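Side-chain contacts in multifunctional non-homologous end joining DNA repair protein LigD (Mycobacterium tuberculosis, PDB 2IRU), which probably repairs DNA double-strand breaks together with Ku by non-homologous end joining, its polymerase domain, the part described here, filling gaps before the ends are sealed: residues S74-P77 against W78-R81; A103-Q107 against Q108-E112. All coordinates share one frame; numbering follows the deposited sequence.

Contact 1 (S74-P77 against W78-R81)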
loop_
_atom_site.group_PDB
_atom_site.type_symbol
_atom_site.label_atom_id
_atom_site.label_comp_id
_atom_site.label_asym_id
_atom_site.label_seq_id
_atom_site.Cartn_x
_atom_site.Cartn_y
_atom_site.Cartn_z
ATOM N N SER A 74 -18.542 -16.967 -0.571
ATOM C CA SER A 74 -17.964 -17.833 -1.595
ATOM C C SER A 74 -16.420 -17.944 -1.490
ATOM O O SER A 74 -15.805 -18.833 -2.126
ATOM C CB SER A 74 -18.371 -17.303 -2.962
ATOM O OG SER A 74 -17.841 -16.010 -3.164
ATOM N N ALA A 75 -15.802 -17.028 -0.735
ATOM C CA ALA A 75 -14.324 -17.040 -0.527
ATOM C C ALA A 75 -13.950 -18.269 0.339
ATOM O O ALA A 75 -14.789 -18.791 1.097
ATOM C CB ALA A 75 -13.866 -15.745 0.124
ATOM N N PRO A 76 -12.714 -18.736 0.238
ATOM C CA PRO A 76 -12.294 -19.914 1.038
ATOM C C PRO A 76 -12.524 -19.746 2.538
ATOM O O PRO A 76 -12.288 -18.665 3.069
ATOM C CB PRO A 76 -10.798 -20.027 0.734
ATOM C CG PRO A 76 -10.690 -19.475 -0.633
ATOM C CD PRO A 76 -11.648 -18.298 -0.676
ATOM N N PRO A 77 -13.018 -20.806 3.199
ATOM C CA PRO A 77 -13.327 -20.675 4.644
ATOM C C PRO A 77 -12.079 -20.491 5.510
ATOM O O PRO A 77 -12.167 -20.029 6.668
ATOM C CB PRO A 77 -14.027 -22.003 4.990
ATOM C CG PRO A 77 -14.281 -22.663 3.686
ATOM C CD PRO A 77 -13.412 -22.116 2.653
ATOM N N TRP A 78 -10.924 -20.868 4.962
ATOM C CA TRP A 78 -9.674 -20.847 5.731
ATOM C C TRP A 78 -9.013 -19.465 5.783
ATOM O O TRP A 78 -8.035 -19.253 6.538
ATOM C CB TRP A 78 -8.702 -21.915 5.198
ATOM C CG TRP A 78 -8.539 -21.886 3.676
ATOM C CD1 TRP A 78 -9.105 -22.751 2.766
ATOM C CD2 TRP A 78 -7.751 -20.965 2.906
ATOM N NE1 TRP A 78 -8.718 -22.432 1.485
ATOM C CE2 TRP A 78 -7.891 -21.338 1.534
ATOM C CE3 TRP A 78 -6.937 -19.868 3.230
ATOM C CZ2 TRP A 78 -7.250 -20.652 0.494
ATOM C CZ3 TRP A 78 -6.297 -19.161 2.166
ATOM C CH2 TRP A 78 -6.481 -19.557 0.817
ATOM N N LEU A 79 -9.518 -18.501 4.993
ATOM C CA LEU A 79 -8.982 -17.137 5.098
ATOM C C LEU A 79 -9.258 -16.566 6.492
ATOM O O LEU A 79 -10.365 -16.706 7.024
ATOM C CB LEU A 79 -9.639 -16.237 4.046
ATOM C CG LEU A 79 -9.095 -16.406 2.630
ATOM C CD1 LEU A 79 -10.080 -15.747 1.656
ATOM C CD2 LEU A 79 -7.725 -15.740 2.518
ATOM N N SER A 80 -8.235 -15.961 7.095
ATOM C CA SER A 80 -8.466 -15.148 8.291
ATOM C C SER A 80 -9.388 -13.973 7.939
ATOM O O SER A 80 -9.399 -13.486 6.798
ATOM C CB SER A 80 -7.142 -14.652 8.846
ATOM O OG SER A 80 -6.367 -15.772 9.247
ATOM N N ARG A 81 -10.180 -13.534 8.925
ATOM C CA ARG A 81 -11.061 -12.397 8.734
ATOM C C ARG A 81 -11.360 -11.727 10.061
ATOM O O ARG A 81 -11.273 -12.337 11.142
ATOM C CB ARG A 81 -12.364 -12.791 8.044
ATOM C CG ARG A 81 -13.219 -13.750 8.894
ATOM C CD ARG A 81 -14.084 -14.604 7.984
ATOM N NE ARG A 81 -13.303 -15.607 7.253
ATOM C CZ ARG A 81 -13.721 -16.224 6.143
ATOM N NH1 ARG A 81 -14.910 -15.936 5.608
ATOM N NH2 ARG A 81 -12.934 -17.106 5.532
HETATM O O HOH W 1 -15.823 -17.115 3.135
HETATM O O HOH W 2 -11.118 -18.398 9.279
#
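The carbonyl oxygen of P76 takes two N-H groups from the residues that follow, one from the L79 backbone and one from the R81 side chain. R81 NH2 donates to P76 O over 3.0 Å, in the plane of that carbonyl and on a lone pair, while L79 N closes a longer, weak bond to the same oxygen. The guanidinium also turns back on its own segment: NE and NH2 of R81 reach L79 O side-on from one face of its plane, NH2 at 3.0 Å. NH2 therefore bridges two carbonyls, and both lie close to the guanidinium plane, which fixes its rotation. A bend at chi3 (72°) folds the arginine chain back toward the loop. At the edge of the guanidinium, in its plane, R81 NH1 donates to water 1, which also lies 2.8 Å from A75 O; a second water joins P77 O to L79 O.

The weak L79-to-P76 bond closes a type I beta turn, P76 to L79, with P77 and W78 at its corners, leading into strand 80-84 of a two-stranded antiparallel hairpin. The P76 ring and the W78 indole run alongside each other in the same direction, and P76 CB sits over one face of the indole in a CH-pi contact, 3.5 Å from the centroid of the W78 five-membered ring, while P76 CG leans toward CZ2. At the CD corner of the proline, L79 CD1 meets P76 CD at 3.8 Å and A75 CB at 4.1 Å, burying this side against W104 of helix 99-107.

Contact 2 (A103-Q107 against Q108-E112)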
loop_
_atom_site.group_PDB
_atom_site.type_symbol
_atom_site.label_atom_id
_atom_site.label_comp_id
_atom_site.label_asym_id
_atom_site.label_seq_id
_atom_site.Cartn_x
_atom_site.Cartn_y
_atom_site.Cartn_z
ATOM N N ALA A 103 -2.100 -16.262 -3.221
ATOM C CA ALA A 103 -2.568 -17.065 -4.368
ATOM C C ALA A 103 -4.072 -16.815 -4.655
ATOM O O ALA A 103 -4.498 -16.724 -5.819
ATOM C CB ALA A 103 -2.264 -18.527 -4.162
ATOM N N TRP A 104 -4.880 -16.723 -3.588
ATOM C CA TRP A 104 -6.323 -16.400 -3.721
ATOM C C TRP A 104 -6.482 -14.984 -4.305
ATOM O O TRP A 104 -7.256 -14.766 -5.235
ATOM C CB TRP A 104 -7.010 -16.493 -2.338
ATOM C CG TRP A 104 -8.429 -16.082 -2.379
ATOM C CD1 TRP A 104 -9.471 -16.745 -2.997
ATOM C CD2 TRP A 104 -8.967 -14.850 -1.890
ATOM N NE1 TRP A 104 -10.635 -16.021 -2.851
ATOM C CE2 TRP A 104 -10.358 -14.863 -2.165
ATOM C CE3 TRP A 104 -8.418 -13.758 -1.183
ATOM C CZ2 TRP A 104 -11.203 -13.797 -1.790
ATOM C CZ3 TRP A 104 -9.230 -12.712 -0.807
ATOM C CH2 TRP A 104 -10.630 -12.740 -1.094
ATOM N N ILE A 105 -5.692 -14.028 -3.820
ATOM C CA ILE A 105 -5.711 -12.675 -4.372
ATOM C C ILE A 105 -5.467 -12.727 -5.911
ATOM O O ILE A 105 -6.205 -12.118 -6.690
ATOM C CB ILE A 105 -4.654 -11.833 -3.670
ATOM C CG1 ILE A 105 -5.163 -11.436 -2.261
ATOM C CG2 ILE A 105 -4.254 -10.611 -4.524
ATOM C CD1 ILE A 105 -6.381 -10.503 -2.269
ATOM N N ALA A 106 -4.475 -13.495 -6.333
ATOM C CA ALA A 106 -4.158 -13.605 -7.757
ATOM C C ALA A 106 -5.288 -14.282 -8.517
ATOM O O ALA A 106 -5.699 -13.808 -9.561
ATOM C CB ALA A 106 -2.893 -14.401 -7.919
ATOM N N GLN A 107 -5.804 -15.390 -7.972
ATOM C CA GLN A 107 -6.881 -16.106 -8.618
ATOM C C GLN A 107 -8.158 -15.222 -8.808
ATOM O O GLN A 107 -8.886 -15.360 -9.801
ATOM C CB GLN A 107 -7.179 -17.406 -7.852
ATOM C CG GLN A 107 -8.537 -18.051 -8.200
ATOM C CD GLN A 107 -8.728 -18.380 -9.677
ATOM O OE1 GLN A 107 -7.783 -18.379 -10.484
ATOM N NE2 GLN A 107 -9.978 -18.680 -10.042
ATOM N N GLN A 108 -8.388 -14.337 -7.840
ATOM C CA GLN A 108 -9.512 -13.385 -7.800
ATOM C C GLN A 108 -9.361 -12.262 -8.868
ATOM O O GLN A 108 -10.296 -11.443 -9.053
ATOM C CB GLN A 108 -9.586 -12.730 -6.384
ATOM C CG GLN A 108 -10.172 -13.630 -5.271
ATOM C CD GLN A 108 -11.680 -13.664 -5.365
ATOM O OE1 GLN A 108 -12.278 -14.645 -5.888
ATOM N NE2 GLN A 108 -12.293 -12.567 -4.986
ATOM N N ALA A 109 -8.198 -12.184 -9.528
ATOM C CA ALA A 109 -7.855 -11.005 -10.374
ATOM C C ALA A 109 -7.892 -9.715 -9.522
ATOM O O ALA A 109 -8.168 -8.606 -10.013
ATOM C CB ALA A 109 -8.790 -10.901 -11.607
ATOM N N ALA A 110 -7.632 -9.883 -8.222
ATOM C CA ALA A 110 -7.493 -8.710 -7.314
ATOM C C ALA A 110 -6.065 -8.183 -7.536
ATOM O O ALA A 110 -5.120 -8.504 -6.758
ATOM C CB ALA A 110 -7.748 -9.098 -5.837
ATOM N N LEU A 111 -5.889 -7.421 -8.627
ATOM C CA LEU A 111 -4.540 -6.913 -8.959
ATOM C C LEU A 111 -4.023 -6.090 -7.807
ATOM O O LEU A 111 -2.823 -6.126 -7.495
ATOM C CB LEU A 111 -4.578 -6.062 -10.256
ATOM C CG LEU A 111 -5.164 -6.812 -11.457
ATOM C CD1 LEU A 111 -5.115 -5.886 -12.697
ATOM C CD2 LEU A 111 -4.433 -8.189 -11.690
ATOM N N GLU A 112 -4.927 -5.349 -7.173
ATOM C CA GLU A 112 -4.545 -4.433 -6.072
ATOM C C GLU A 112 -4.991 -4.919 -4.705
ATOM O O GLU A 112 -6.150 -5.352 -4.523
ATOM C CB GLU A 112 -5.104 -3.044 -6.324
ATOM C CG GLU A 112 -4.472 -2.417 -7.576
ATOM C CD GLU A 112 -4.793 -0.939 -7.767
ATOM O OE1 GLU A 112 -5.642 -0.406 -7.035
ATOM O OE2 GLU A 112 -4.234 -0.332 -8.722
HETATM O O HOH W 3 -13.045 -17.369 -3.890
#
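Q108 folds back over the indole of W104, four residues earlier. Its CB lies beside the carbonyls of the last helical turn, 3.3 Å from W104 O. A chi1 of -76° swings CG away from the carbonyl carbon and toward the tryptophan, and CG settles above one face in a CH-pi contact, 3.5 Å from the centroid of the W104 five-membered ring. A bend at chi2 lays the amide over the indole with the two planes only 8° apart. CD then rests above NE1 and CZ2, and NE2 lies 3.6 Å from W104 CZ2. OE1 leans to the pyrrole side, where water 3 accepts from W104 NE1 at 3.0 Å, in the plane of the ring, and gives Q108 OE1 a weak bond.

The backbone pairs the same two residues: Q108 N donates to W104 O at 2.9 Å, the last regular helical bond; A109 N then turns to A106 O, approaching from above the carbonyl plane, and A110 N reaches back to I105 O at 3.1 Å. I105 CG2 packs on A110 CB beside that last bond. Q107 turns its amide elsewhere, its OE1 accepting from K29 NZ and T15 N. With positive phi at A109 (58°), the A109-to-A106 bond nested inside the A110-to-I105 bond makes a Schellman motif, ending helix 99-107 and sending the chain toward strand 112-115, where H114 probably binds the polymerase substrate.

How the contacts relate
From the N terminus, the chain leaves strand 66-68 and meets contact 1, where the loop turns into strand 80-84. After the hairpin with strand 91-95 it enters helix 99-107, and contact 2 closes that helix before strand 112-115. The two local contacts follow in series, neither nested nor crossed, with centres about 14 Å apart. They join through W104: P76 CD lies 3.3 Å from W104 NE1, and A75 CB and L79 CD1 also pack on the indole. One tryptophan thus ties the turn before the hairpin to the end of the helix, while A110 packs against strand 53-56 of the four-stranded antiparallel sheet.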